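Phosphonomutase (Burkholderia cenocepacia J2315, PDB 4MG4) belongs to a phosphomutase family whose members are built on the TIM-barrel fold, a closed ring of eight parallel strands wrapped in helices. Local coordinates at residues A[53-58]-A[241-246]; A[91-96]-A[117-122]; A[37-42]-A[82-87]. One frame throughout, in Å; residues are numbered along the deposited sequence.

The three contacts sample a TIM barrel from its wall outward. Contact 2, a buried contact whose centre lies about 6 Å from that of the chain, joins two neighbouring barrel strands and the loops beyond them, largely by backbone hydrogen bonds. Contacts 1 and 3, partly buried, join helices and touch the second subunit. Side chains and a few bound waters do the work there: a ring and a water-bridged serine in contact 1, an arginine over a threonine in contact 3. Contacts 1 and 2 meet through a probable S54 N to D92 OD2 hydrogen bond (3.0 Å). Segment 82-87 of contact 3 ends helix 71-84 and leads into strand 89-92 of contact 2.

Contact 1 (A[53-58]-A[241-246]); sequences GSWSVA and HGPYPY
W55 and S56, in the first turn of helix 54-60, pack against P243 and Y246 at the start of helix 244-259, an apolar contact with one water bridge at the end of the barrel where strands 50-52 and 238-240 finish. The indole is swung out with CG anti to the backbone N (chi1 -164°), and its six-membered ring reaches the proline. CE3 of W55 lies 3.5 Å from CB of P243, while the proline CG sits over one face of the indole, toward its rim. Y246 comes instead to the indole edge, its CD2 near the plane of the W55 ring and 3.9 Å from W55 CZ3; the two side chains cross at about a right angle. S56 presses in beside them. Its OG is 3.4 Å from Y246 CB and 3.5 Å from P243 CA, and its carbonyl oxygen lies above one face of the tyrosine ring.

Both segments are beta-alpha junctions of the TIM barrel, with G53 and P243 each at the N-cap position, just before a helix. The chain enters the second helix through a type II' turn from H241 to Y244, with G242 at positive phi. Amides of a first helical turn have no carbonyl earlier in the helix to bond, and a water meets this need at Y246: it accepts from Y246 N at 3.0 Å and is hydrogen-bonded to S56 OG at 2.8 Å. The hydroxyl and the water together link the two helix starts. Beyond the two segments the Y246 ring meets W34 edge-to-face, and its side chain also touches A59 and A60 of helix 54-60, while Y244 and P245 pack on L256 and L253 of the second subunit.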
loop_
_atom_site.group_PDB
_atom_site.type_symbol
_atom_site.label_atom_id
_atom_site.label_comp_id
_atom_site.label_asym_id
_atom_site.label_seq_id
_atom_site.Cartn_x
_atom_site.Cartn_y
_atom_site.Cartn_z
ATOM N N GLY A 53 10.760 -3.047 -4.047
ATOM C CA GLY A 53 10.714 -4.204 -4.911
ATOM C C GLY A 53 9.699 -3.901 -6.008
ATOM O O GLY A 53 8.582 -3.478 -5.731
ATOM N N SER A 54 10.049 -4.216 -7.227
ATOM C CA SER A 54 9.192 -3.873 -8.349
ATOM C C SER A 54 7.877 -4.632 -8.267
ATOM O O SER A 54 6.826 -4.040 -8.586
ATOM C CB SER A 54 9.872 -4.072 -9.684
ATOM O OG SER A 54 10.027 -5.433 -10.051
ATOM N N TRP A 55 7.929 -5.897 -7.861
ATOM C CA TRP A 55 6.701 -6.707 -7.840
ATOM C C TRP A 55 5.693 -6.141 -6.834
ATOM O O TRP A 55 4.506 -5.950 -7.172
ATOM C CB TRP A 55 7.028 -8.168 -7.467
ATOM C CG TRP A 55 5.920 -9.104 -7.779
ATOM C CD1 TRP A 55 5.765 -9.835 -8.925
ATOM C CD2 TRP A 55 4.773 -9.388 -6.964
ATOM N NE1 TRP A 55 4.592 -10.571 -8.869
ATOM C CE2 TRP A 55 3.971 -10.315 -7.673
ATOM C CE3 TRP A 55 4.357 -8.963 -5.714
ATOM C CZ2 TRP A 55 2.797 -10.825 -7.151
ATOM C CZ3 TRP A 55 3.188 -9.466 -5.199
ATOM C CH2 TRP A 55 2.419 -10.382 -5.917
ATOM N N SER A 56 6.175 -5.893 -5.620
ATOM C CA SER A 56 5.389 -5.285 -4.533
ATOM C C SER A 56 4.794 -3.922 -4.882
ATOM O O SER A 56 3.612 -3.641 -4.609
ATOM C CB SER A 56 6.283 -5.127 -3.261
ATOM O OG SER A 56 6.657 -6.385 -2.728
ATOM N N VAL A 57 5.607 -3.031 -5.441
ATOM C CA VAL A 57 5.134 -1.729 -5.863
ATOM C C VAL A 57 4.069 -1.847 -6.947
ATOM O O VAL A 57 3.056 -1.156 -6.892
ATOM C CB VAL A 57 6.256 -0.801 -6.346
ATOM C CG1 VAL A 57 5.668 0.451 -6.951
ATOM C CG2 VAL A 57 7.169 -0.444 -5.184
ATOM N N ALA A 58 4.283 -2.730 -7.931
ATOM C CA ALA A 58 3.288 -2.919 -8.967
ATOM C C ALA A 58 1.990 -3.475 -8.403
ATOM O O ALA A 58 0.916 -2.957 -8.705
ATOM C CB ALA A 58 3.810 -3.848 -10.034
ATOM N N HIS A 241 14.490 -10.618 0.065
ATOM C CA HIS A 241 13.309 -11.473 0.308
ATOM C C HIS A 241 12.205 -11.335 -0.753
ATOM O O HIS A 241 11.090 -11.933 -0.615
ATOM C CB HIS A 241 12.754 -11.168 1.731
ATOM C CG HIS A 241 13.732 -11.419 2.835
ATOM N ND1 HIS A 241 14.576 -10.443 3.331
ATOM C CD2 HIS A 241 14.040 -12.554 3.513
ATOM C CE1 HIS A 241 15.346 -10.962 4.279
ATOM N NE2 HIS A 241 15.022 -12.236 4.421
ATOM N N GLY A 242 12.471 -10.588 -1.825
ATOM C CA GLY A 242 11.449 -10.359 -2.853
ATOM C C GLY A 242 10.159 -9.856 -2.256
ATOM O O GLY A 242 10.161 -9.045 -1.339
ATOM N N PRO A 243 9.026 -10.323 -2.812
ATOM C CA PRO A 243 7.747 -9.739 -2.329
ATOM C C PRO A 243 7.199 -10.395 -1.075
ATOM O O PRO A 243 6.042 -10.141 -0.706
ATOM C CB PRO A 243 6.805 -9.996 -3.493
ATOM C CG PRO A 243 7.302 -11.234 -4.096
ATOM C CD PRO A 243 8.828 -11.225 -3.951
ATOM N N TYR A 244 7.976 -11.209 -0.372
ATOM C CA TYR A 244 7.512 -11.833 0.875
ATOM C C TYR A 244 6.878 -10.894 1.923
ATOM O O TYR A 244 5.776 -11.213 2.422
ATOM C CB TYR A 244 8.679 -12.608 1.490
ATOM C CG TYR A 244 8.369 -13.262 2.823
ATOM C CD1 TYR A 244 7.696 -14.459 2.860
ATOM C CD2 TYR A 244 8.825 -12.726 3.999
ATOM C CE1 TYR A 244 7.421 -15.093 4.056
ATOM C CE2 TYR A 244 8.562 -13.357 5.211
ATOM C CZ TYR A 244 7.867 -14.538 5.224
ATOM O OH TYR A 244 7.636 -15.184 6.429
ATOM N N PRO A 245 7.498 -9.723 2.227
ATOM C CA PRO A 245 6.887 -8.850 3.192
ATOM C C PRO A 245 5.458 -8.417 2.775
ATOM O O PRO A 245 4.498 -8.499 3.577
ATOM C CB PRO A 245 7.848 -7.664 3.268
ATOM C CG PRO A 245 9.191 -8.251 2.904
ATOM C CD PRO A 245 8.867 -9.255 1.850
ATOM N N TYR A 246 5.346 -7.959 1.530
ATOM C CA TYR A 246 4.037 -7.520 1.024
ATOM C C TYR A 246 3.004 -8.638 1.093
ATOM O O TYR A 246 1.848 -8.409 1.563
ATOM C CB TYR A 246 4.189 -7.041 -0.411
ATOM C CG TYR A 246 2.889 -6.621 -1.071
ATOM C CD1 TYR A 246 2.344 -5.358 -0.858
ATOM C CD2 TYR A 246 2.218 -7.495 -1.922
ATOM C CE1 TYR A 246 1.145 -4.982 -1.455
ATOM C CE2 TYR A 246 1.015 -7.133 -2.495
ATOM C CZ TYR A 246 0.495 -5.857 -2.276
ATOM O OH TYR A 246 -0.705 -5.474 -2.907
HETATM O O HOH W 1 7.521 -6.686 -0.069
#

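Contact 2 (A[91-96]-A[117-122]); sequences VDLESG and IGCNLE
V91 pairs with C119 and D92 with N120 as parallel neighbours, and backbone bonds link them in alternation: V91 N to G118 O, N120 N to V91 O and L93 N to N120 O, each 3.0 Å. The last arrives in the plane of the N120 carbonyl, whereas the first two donors stand above their carbonyl planes. Past the end of strand 89-92 the chain turns at E94, which has positive phi, and E94 O receives E122 N at 2.8 Å, extending the pairing into the loop.

V91 and C119 share the face toward helix 101-113; L93, already in the loop, brings CD1 to 3.6 Å from C119 CB, and I108 of that helix touches both L93 and C119. D92 and N120 point to the other face, their carboxylate and amide planes 56° apart; N120 OD1 is bonded by N158 ND2. The D92 carboxylate has CG anti to the backbone N (chi1 -178°), and OD1 accepts E94 N at 2.9 Å from above its plane, an Asx turn that ties the strand end to the loop. Further along, L121 CD1 rests against S95 O and G96 CA.

The two strands belong to the beta-alpha-beta unit 89-92, 101-113, 118-122, met here at their C-terminal ends, where TIM-barrel enzymes carry their active sites. With S54 N on OD2 as well, the D92 carboxylate is held at both oxygens, and a water donating to D92 OD1 and E122 OE1, themselves 5.0 Å apart, spans the two acidic groups, consistent with an ordered acidic patch at the strand ends.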
loop_
_atom_site.group_PDB
_atom_site.type_symbol
_atom_site.label_atom_id
_atom_site.label_comp_id
_atom_site.label_asym_id
_atom_site.label_seq_id
_atom_site.Cartn_x
_atom_site.Cartn_y
_atom_site.Cartn_z
ATOM N N VAL A 91 16.507 1.295 -5.008
ATOM C CA VAL A 91 15.320 1.102 -5.830
ATOM C C VAL A 91 15.507 -0.002 -6.852
ATOM O O VAL A 91 16.484 -0.025 -7.598
ATOM C CB VAL A 91 14.882 2.428 -6.494
ATOM C CG1 VAL A 91 15.940 2.993 -7.423
ATOM C CG2 VAL A 91 13.634 2.212 -7.330
ATOM N N ASP A 92 14.504 -0.865 -6.967
ATOM C CA ASP A 92 14.465 -1.870 -8.015
ATOM C C ASP A 92 14.036 -1.229 -9.313
ATOM O O ASP A 92 12.875 -0.814 -9.462
ATOM C CB ASP A 92 13.529 -3.006 -7.619
ATOM C CG ASP A 92 13.455 -4.133 -8.638
ATOM O OD1 ASP A 92 14.147 -4.125 -9.663
ATOM O OD2 ASP A 92 12.665 -5.089 -8.313
ATOM N N LEU A 93 14.961 -1.103 -10.243
ATOM C CA LEU A 93 14.649 -0.533 -11.586
ATOM C C LEU A 93 14.415 -1.578 -12.670
ATOM O O LEU A 93 14.406 -1.244 -13.864
ATOM C CB LEU A 93 15.762 0.399 -12.006
ATOM C CG LEU A 93 15.928 1.578 -11.043
ATOM C CD1 LEU A 93 17.109 2.411 -11.453
ATOM C CD2 LEU A 93 14.674 2.452 -10.946
ATOM N N GLU A 94 14.274 -2.839 -12.274
ATOM C CA GLU A 94 14.036 -3.933 -13.210
ATOM C C GLU A 94 15.133 -3.912 -14.275
ATOM O O GLU A 94 16.297 -3.845 -13.895
ATOM C CB GLU A 94 12.612 -3.864 -13.772
ATOM C CG GLU A 94 11.612 -4.112 -12.644
ATOM C CD GLU A 94 10.184 -4.197 -13.160
ATOM O OE1 GLU A 94 9.885 -5.259 -13.735
ATOM O OE2 GLU A 94 9.414 -3.206 -13.021
ATOM N N SER A 95 14.798 -3.950 -15.580
ATOM C CA SER A 95 15.827 -3.926 -16.637
ATOM C C SER A 95 16.323 -2.517 -16.959
ATOM O O SER A 95 17.216 -2.366 -17.786
ATOM C CB SER A 95 15.288 -4.627 -17.922
ATOM O OG SER A 95 14.322 -3.824 -18.508
ATOM N N GLY A 96 15.771 -1.474 -16.297
ATOM C CA GLY A 96 16.248 -0.136 -16.416
ATOM C C GLY A 96 15.351 0.822 -17.181
ATOM O O GLY A 96 15.767 1.926 -17.404
ATOM N N ILE A 117 19.809 5.963 -3.407
ATOM C CA ILE A 117 21.278 5.887 -3.362
ATOM C C ILE A 117 21.831 4.573 -3.927
ATOM O O ILE A 117 23.011 4.275 -3.810
ATOM C CB ILE A 117 21.802 6.193 -1.934
ATOM C CG1 ILE A 117 21.129 5.354 -0.856
ATOM C CG2 ILE A 117 21.522 7.661 -1.657
ATOM C CD1 ILE A 117 21.259 3.858 -1.014
ATOM N N GLY A 118 20.956 3.806 -4.556
ATOM C CA GLY A 118 21.380 2.653 -5.322
ATOM C C GLY A 118 20.217 2.037 -6.044
ATOM O O GLY A 118 19.058 2.534 -5.931
ATOM N N CYS A 119 20.494 0.982 -6.810
ATOM C CA CYS A 119 19.477 0.307 -7.572
ATOM C C CYS A 119 19.767 -1.165 -7.745
ATOM O O CYS A 119 20.897 -1.639 -7.521
ATOM C CB CYS A 119 19.250 0.932 -8.956
ATOM S SG CYS A 119 20.648 0.705 -10.069
ATOM N N ASN A 120 18.724 -1.903 -8.120
ATOM C CA ASN A 120 18.917 -3.193 -8.786
ATOM C C ASN A 120 18.649 -2.997 -10.272
ATOM O O ASN A 120 17.629 -2.353 -10.654
ATOM C CB ASN A 120 17.959 -4.263 -8.331
ATOM C CG ASN A 120 18.371 -4.908 -7.013
ATOM O OD1 ASN A 120 19.134 -4.340 -6.231
ATOM N ND2 ASN A 120 17.854 -6.111 -6.774
ATOM N N LEU A 121 19.562 -3.526 -11.089
ATOM C CA LEU A 121 19.438 -3.428 -12.563
ATOM C C LEU A 121 19.653 -4.826 -13.103
ATOM O O LEU A 121 20.697 -5.427 -12.852
ATOM C CB LEU A 121 20.492 -2.459 -13.135
ATOM C CG LEU A 121 20.518 -2.192 -14.635
ATOM C CD1 LEU A 121 19.201 -1.588 -15.073
ATOM C CD2 LEU A 121 21.670 -1.252 -14.920
ATOM N N GLU A 122 18.665 -5.338 -13.819
ATOM C CA GLU A 122 18.562 -6.719 -14.213
ATOM C C GLU A 122 18.895 -6.923 -15.697
ATOM O O GLU A 122 18.569 -6.070 -16.556
ATOM C CB GLU A 122 17.099 -7.119 -13.943
ATOM C CG GLU A 122 16.737 -8.557 -14.065
ATOM C CD GLU A 122 15.272 -8.784 -13.630
ATOM O OE1 GLU A 122 14.706 -7.835 -13.005
ATOM O OE2 GLU A 122 14.749 -9.914 -13.819
HETATM O O HOH W 2 16.022 -5.766 -10.949
HETATM O O HOH W 3 11.374 -7.390 -13.828
HETATM O O HOH W 4 19.926 -4.029 -18.187
#

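Contact 3 (A[37-42]-A[82-87]); sequences GSARVV and VRATDL
R40 lays its guanidinium over the methyl of T85 while reaching past it to a backbone carbonyl, an apolar and a polar contact made by one flat group. CG2 of T85 stands 4.0 Å above the guanidinium plane, over its centre. On the polar side, R40 NH2 is 3.0 Å from A84 O, but the N-H points well off the line, with an angle of 124° at the hydrogen, and the bond is weak. A water in the guanidinium plane reinforces it, accepting from R40 NE at 3.1 Å and donating to A84 O at the same distance, which gives this carbonyl two partners. The arginine chain starts with CG anti to the backbone N and then folds at chi2 (36°) and chi3 (75°) rather than running out extended. The strongest polar partner of R40 lies on its own helix, NH1 forming a salt bridge to D44 one turn further along, so that the group is gripped from helix 36-44 as well as from segment 82-87.

Beneath the arginine, helix 36-44 meets the end of helix 71-84 and the loop after it through small side chains. A39 CB meets A84 CB at 4.3 Å, and CG2 of T85 is 3.7 Å from A39 O. The threonine is held in this pose by its own loop: OG1 accepts L87 N at 3.0 Å in an ST turn. A39 and T85 both also touch L50 of strand 50-52, and V42 of helix 36-44 packs on V257 of the second subunit.

Helices 36-44 and 71-84 thus meet over strand 50-52, the arginine at the exposed margin, A39 and T85 buried further in, an arrangement belonging to the outer helical layer of a TIM barrel.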
loop_
_atom_site.group_PDB
_atom_site.type_symbol
_atom_site.label_atom_id
_atom_site.label_comp_id
_atom_site.label_asym_id
_atom_site.label_seq_id
_atom_site.Cartn_x
_atom_site.Cartn_y
_atom_site.Cartn_z
ATOM N N GLY A 37 3.931 4.408 4.046
ATOM C CA GLY A 37 3.507 3.786 5.306
ATOM C C GLY A 37 4.352 2.564 5.636
ATOM O O GLY A 37 4.773 2.377 6.794
ATOM N N SER A 38 4.559 1.706 4.630
ATOM C CA SER A 38 5.338 0.481 4.804
ATOM C C SER A 38 6.816 0.816 5.079
ATOM O O SER A 38 7.493 0.146 5.884
ATOM C CB SER A 38 5.157 -0.492 3.634
ATOM O OG SER A 38 5.412 0.061 2.337
ATOM N N ALA A 39 7.298 1.869 4.435
ATOM C CA ALA A 39 8.664 2.345 4.702
ATOM C C ALA A 39 8.858 2.731 6.151
ATOM O O ALA A 39 9.849 2.343 6.793
ATOM C CB ALA A 39 8.998 3.524 3.807
ATOM N N ARG A 40 7.927 3.544 6.658
ATOM C CA ARG A 40 7.951 3.958 8.059
ATOM C C ARG A 40 7.876 2.795 9.033
ATOM O O ARG A 40 8.659 2.725 10.019
ATOM C CB ARG A 40 6.834 4.960 8.325
ATOM C CG ARG A 40 6.744 5.473 9.762
ATOM C CD ARG A 40 8.084 5.662 10.467
ATOM N NE ARG A 40 8.837 6.831 10.031
ATOM C CZ ARG A 40 10.125 7.055 10.321
ATOM N NH1 ARG A 40 10.832 6.176 11.041
ATOM N NH2 ARG A 40 10.716 8.163 9.884
ATOM N N VAL A 41 6.987 1.847 8.767
ATOM C CA VAL A 41 6.887 0.634 9.614
ATOM C C VAL A 41 8.174 -0.181 9.642
ATOM O O VAL A 41 8.640 -0.611 10.720
ATOM C CB VAL A 41 5.721 -0.241 9.168
ATOM C CG1 VAL A 41 5.803 -1.653 9.753
ATOM C CG2 VAL A 41 4.407 0.440 9.499
ATOM N N VAL A 42 8.783 -0.373 8.473
ATOM C CA VAL A 42 10.032 -1.143 8.395
ATOM C C VAL A 42 11.184 -0.396 9.103
ATOM O O VAL A 42 11.998 -1.043 9.796
ATOM C CB VAL A 42 10.355 -1.545 6.949
ATOM C CG1 VAL A 42 11.739 -2.170 6.848
ATOM C CG2 VAL A 42 9.302 -2.536 6.446
ATOM N N VAL A 82 11.294 7.735 -0.078
ATOM C CA VAL A 82 12.518 8.385 0.331
ATOM C C VAL A 82 12.254 9.426 1.400
ATOM O O VAL A 82 12.979 9.495 2.373
ATOM C CB VAL A 82 13.261 8.998 -0.880
ATOM C CG1 VAL A 82 14.350 9.980 -0.426
ATOM C CG2 VAL A 82 13.869 7.884 -1.719
ATOM N N ARG A 83 11.229 10.231 1.242
ATOM C CA ARG A 83 11.006 11.274 2.211
ATOM C C ARG A 83 10.377 10.803 3.543
ATOM O O ARG A 83 10.400 11.525 4.514
ATOM C CB ARG A 83 10.317 12.460 1.559
ATOM C CG ARG A 83 8.858 12.375 1.369
ATOM C CD ARG A 83 8.446 13.751 0.837
ATOM N NE ARG A 83 7.151 13.746 0.176
ATOM C CZ ARG A 83 6.959 13.826 -1.140
ATOM N NH1 ARG A 83 7.985 13.901 -1.990
ATOM N NH2 ARG A 83 5.719 13.826 -1.607
ATOM N N ALA A 84 9.898 9.570 3.593
ATOM C CA ALA A 84 9.263 9.019 4.779
ATOM C C ALA A 84 10.217 8.676 5.892
ATOM O O ALA A 84 9.820 8.615 7.053
ATOM C CB ALA A 84 8.489 7.778 4.397
ATOM N N THR A 85 11.489 8.421 5.558
ATOM C CA THR A 85 12.449 8.046 6.593
ATOM C C THR A 85 13.814 8.637 6.238
ATOM O O THR A 85 14.039 9.097 5.092
ATOM C CB THR A 85 12.548 6.525 6.866
ATOM O OG1 THR A 85 13.624 5.939 6.113
ATOM C CG2 THR A 85 11.203 5.740 6.674
ATOM N N ASP A 86 14.715 8.588 7.234
ATOM C CA ASP A 86 16.088 9.039 7.095
ATOM C C ASP A 86 17.048 7.912 6.632
ATOM O O ASP A 86 18.285 8.114 6.503
ATOM C CB ASP A 86 16.579 9.584 8.459
ATOM C CG ASP A 86 15.857 10.871 8.846
ATOM O OD1 ASP A 86 15.650 11.693 7.933
ATOM O OD2 ASP A 86 15.489 11.049 10.029
ATOM N N LEU A 87 16.511 6.731 6.382
ATOM C CA LEU A 87 17.349 5.614 5.958
ATOM C C LEU A 87 17.765 5.710 4.500
ATOM O O LEU A 87 17.058 6.302 3.656
ATOM C CB LEU A 87 16.672 4.264 6.174
ATOM C CG LEU A 87 16.252 3.860 7.626
ATOM C CD1 LEU A 87 15.551 2.534 7.646
ATOM C CD2 LEU A 87 17.531 3.802 8.489
HETATM O O HOH W 5 13.973 7.058 9.770
HETATM O O HOH W 6 6.885 8.311 8.137
#